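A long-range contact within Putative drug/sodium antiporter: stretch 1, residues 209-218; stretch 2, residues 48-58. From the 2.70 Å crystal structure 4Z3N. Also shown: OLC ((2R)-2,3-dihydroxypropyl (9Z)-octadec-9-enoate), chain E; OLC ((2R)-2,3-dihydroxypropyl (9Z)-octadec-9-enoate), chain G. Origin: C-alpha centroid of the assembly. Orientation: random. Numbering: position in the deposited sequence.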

# COMPACT_ATOMS: atom_id res chain seq x y z
N GLY A 209 22.51 20.16 3.14
CA GLY A 209 22.60 18.96 3.96
C GLY A 209 21.48 17.93 3.83
O GLY A 209 20.98 17.66 2.73
N VAL A 210 21.09 17.35 4.96
CA VAL A 210 19.98 16.40 5.01
C VAL A 210 18.66 17.03 4.55
O VAL A 210 17.89 16.40 3.82
CB VAL A 210 19.80 15.84 6.43
CG1 VAL A 210 18.48 15.12 6.56
CG2 VAL A 210 20.95 14.90 6.76
N LYS A 211 18.41 18.27 4.97
CA LYS A 211 17.25 19.02 4.52
C LYS A 211 17.13 18.98 3.00
O LYS A 211 16.06 18.65 2.47
CB LYS A 211 17.32 20.48 5.00
CG LYS A 211 17.01 20.66 6.50
CD LYS A 211 16.99 22.14 6.91
CE LYS A 211 18.31 22.84 6.60
NZ LYS A 211 18.33 24.21 7.16
N GLY A 212 18.23 19.27 2.31
CA GLY A 212 18.27 19.22 0.85
C GLY A 212 17.89 17.90 0.19
O GLY A 212 17.22 17.91 -0.86
N VAL A 213 18.30 16.76 0.75
CA VAL A 213 17.89 15.47 0.16
C VAL A 213 16.37 15.28 0.35
O VAL A 213 15.68 14.84 -0.57
CB VAL A 213 18.65 14.24 0.76
CG1 VAL A 213 20.13 14.31 0.45
CG2 VAL A 213 18.42 14.13 2.24
N ALA A 214 15.88 15.62 1.54
CA ALA A 214 14.45 15.69 1.78
C ALA A 214 13.74 16.58 0.73
O ALA A 214 12.76 16.16 0.11
CB ALA A 214 14.17 16.19 3.17
N LEU A 215 14.23 17.80 0.53
CA LEU A 215 13.63 18.72 -0.44
C LEU A 215 13.75 18.22 -1.88
O LEU A 215 12.89 18.50 -2.73
CB LEU A 215 14.25 20.12 -0.33
CG LEU A 215 13.79 21.07 -1.45
CD1 LEU A 215 12.30 21.42 -1.28
CD2 LEU A 215 14.67 22.33 -1.55
N ALA A 216 14.83 17.49 -2.17
CA ALA A 216 14.99 16.90 -3.50
C ALA A 216 13.89 15.86 -3.74
O ALA A 216 13.28 15.81 -4.81
CB ALA A 216 16.37 16.29 -3.66
N SER A 217 13.66 15.02 -2.74
CA SER A 217 12.59 14.03 -2.77
C SER A 217 11.25 14.72 -3.02
O SER A 217 10.43 14.26 -3.81
CB SER A 217 12.54 13.23 -1.46
OG SER A 217 13.51 12.18 -1.43
N PHE A 218 11.03 15.85 -2.36
CA PHE A 218 9.79 16.57 -2.51
C PHE A 218 9.63 17.25 -3.90
O PHE A 218 8.51 17.32 -4.44
CB PHE A 218 9.66 17.59 -1.38
CG PHE A 218 8.37 18.35 -1.39
CD1 PHE A 218 7.16 17.68 -1.39
CD2 PHE A 218 8.37 19.73 -1.41
CE1 PHE A 218 5.97 18.37 -1.41
CE2 PHE A 218 7.17 20.42 -1.43
CZ PHE A 218 5.97 19.74 -1.42
C9 OLC E . 8.76 10.47 0.90
C8 OLC E . 9.49 10.40 -0.43
C7 OLC E . 9.13 9.12 -1.17
C6 OLC E . 9.15 9.35 -2.67
C5 OLC E . 7.88 8.78 -3.29
C4 OLC E . 7.24 9.75 -4.25
C18 OLC G . 10.35 16.93 3.80
C17 OLC G . 10.60 18.00 2.74
C16 OLC G . 10.08 19.35 3.19
C15 OLC G . 9.99 20.32 2.03
C13 OLC G . 10.03 22.86 2.21
C14 OLC G . 9.23 21.58 2.43
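Stretch 2, residues 48-58: TYAIADIFWLS

Stretch 2 is helical from Thr48 to Trp56, its backbone carried by i to i+4 hydrogen bonds such as Asp53 N to Tyr49 O (2.8 Å), and it packs against the helix of stretch 1. The two run nearly antiparallel, with an angle of 156° between their N-to-C directions and a closest axial approach of 10.5 Å. Accordingly, the register descends along one chain as it rises along the other: the CA atoms of Val210 and Leu57 lie 7.1 Å apart, those of Val213 and Asp53 6.2 Å, and those of Ser217 and Tyr49 7.1 Å.

The contact is modest, burying 302 Å² in total, and changes in character along its length. Near Val210 it is apolar: Leu57, whose CA-to-CB bond points sideways, brings its end nearer, so that CD2 reaches Val210 CG2 at 3.4 Å, while Leu57 CG lies 4.3 Å from Val213 CG2. At the centre, Val213 points toward stretch 2, and its CB lies 3.9 Å from Asp53 OD1. The other carboxylate oxygen, Asp53 OD2, is 3.5 Å from Ser217 OG. That hydroxyl also meets the edge of the Tyr49 ring, with Ser217 OG 3.6 Å from Tyr49 CD2; one face of the same ring is covered by the lipid OLC of chain E, whose C6 approaches Tyr49 CD2 to 3.3 Å.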

# COMPACT_ATOMS: atom_id res chain seq x y z
N THR A 48 14.29 3.49 -5.22
CA THR A 48 15.48 4.24 -5.59
C THR A 48 15.68 5.51 -4.76
O THR A 48 16.81 5.94 -4.56
CB THR A 48 15.46 4.64 -7.07
OG1 THR A 48 14.46 5.64 -7.28
CG2 THR A 48 15.17 3.45 -7.96
N TYR A 49 14.59 6.10 -4.27
CA TYR A 49 14.70 7.32 -3.46
C TYR A 49 15.64 7.11 -2.28
O TYR A 49 16.59 7.85 -2.12
CB TYR A 49 13.33 7.78 -2.96
CG TYR A 49 12.53 8.50 -4.01
CD1 TYR A 49 12.05 7.82 -5.14
CD2 TYR A 49 12.22 9.84 -3.88
CE1 TYR A 49 11.31 8.47 -6.11
CE2 TYR A 49 11.47 10.51 -4.84
CZ TYR A 49 11.02 9.81 -5.95
OH TYR A 49 10.28 10.46 -6.92
N ALA A 50 15.36 6.09 -1.47
CA ALA A 50 16.19 5.76 -0.32
C ALA A 50 17.63 5.42 -0.72
O ALA A 50 18.59 5.89 -0.09
CB ALA A 50 15.57 4.62 0.46
N ILE A 51 17.79 4.60 -1.75
CA ILE A 51 19.13 4.26 -2.22
C ILE A 51 19.93 5.51 -2.58
O ILE A 51 21.04 5.69 -2.07
CB ILE A 51 19.07 3.32 -3.45
CG1 ILE A 51 18.43 1.99 -3.07
CG2 ILE A 51 20.47 3.11 -4.04
CD1 ILE A 51 18.14 1.10 -4.28
N ALA A 52 19.36 6.37 -3.43
CA ALA A 52 20.02 7.62 -3.82
C ALA A 52 20.24 8.52 -2.61
O ALA A 52 21.32 9.08 -2.42
CB ALA A 52 19.21 8.35 -4.88
N ASP A 53 19.21 8.64 -1.78
CA ASP A 53 19.31 9.44 -0.57
C ASP A 53 20.50 9.02 0.26
O ASP A 53 21.37 9.83 0.56
CB ASP A 53 18.03 9.34 0.26
CG ASP A 53 16.95 10.29 -0.21
OD1 ASP A 53 17.27 11.13 -1.09
OD2 ASP A 53 15.81 10.22 0.29
N ILE A 54 20.57 7.74 0.62
CA ILE A 54 21.62 7.28 1.53
C ILE A 54 22.99 7.26 0.84
O ILE A 54 24.01 7.47 1.49
CB ILE A 54 21.30 5.88 2.11
CG1 ILE A 54 22.43 5.45 3.04
CG2 ILE A 54 21.10 4.87 1.00
CD1 ILE A 54 22.83 6.51 4.06
N PHE A 55 23.00 7.01 -0.46
CA PHE A 55 24.23 7.10 -1.25
C PHE A 55 24.86 8.48 -1.13
O PHE A 55 26.06 8.60 -0.90
CB PHE A 55 23.92 6.77 -2.72
CG PHE A 55 25.06 7.02 -3.67
CD1 PHE A 55 26.31 6.43 -3.46
CD2 PHE A 55 24.88 7.80 -4.80
CE1 PHE A 55 27.35 6.65 -4.34
CE2 PHE A 55 25.91 8.02 -5.69
CZ PHE A 55 27.15 7.44 -5.46
N TRP A 56 24.05 9.51 -1.29
CA TRP A 56 24.52 10.89 -1.20
C TRP A 56 24.68 11.39 0.24
O TRP A 56 25.49 12.27 0.50
CB TRP A 56 23.57 11.82 -1.94
CG TRP A 56 23.63 11.71 -3.41
CD1 TRP A 56 22.61 11.36 -4.25
CD2 TRP A 56 24.76 11.98 -4.24
NE1 TRP A 56 23.04 11.39 -5.56
CE2 TRP A 56 24.36 11.77 -5.58
CE3 TRP A 56 26.08 12.38 -3.99
CZ2 TRP A 56 25.23 11.94 -6.67
CZ3 TRP A 56 26.94 12.55 -5.07
CH2 TRP A 56 26.50 12.33 -6.39
N LEU A 57 23.91 10.82 1.16
CA LEU A 57 24.01 11.14 2.59
C LEU A 57 25.32 10.60 3.19
O LEU A 57 25.63 10.84 4.36
CB LEU A 57 22.81 10.58 3.36
CG LEU A 57 21.55 11.43 3.49
CD1 LEU A 57 20.36 10.59 3.94
CD2 LEU A 57 21.80 12.55 4.47
N SER A 58 26.07 9.88 2.37
CA SER A 58 27.35 9.32 2.77
C SER A 58 28.43 10.39 2.64
O SER A 58 29.62 10.12 2.84
CB SER A 58 27.70 8.09 1.92
OG SER A 58 28.11 8.47 0.62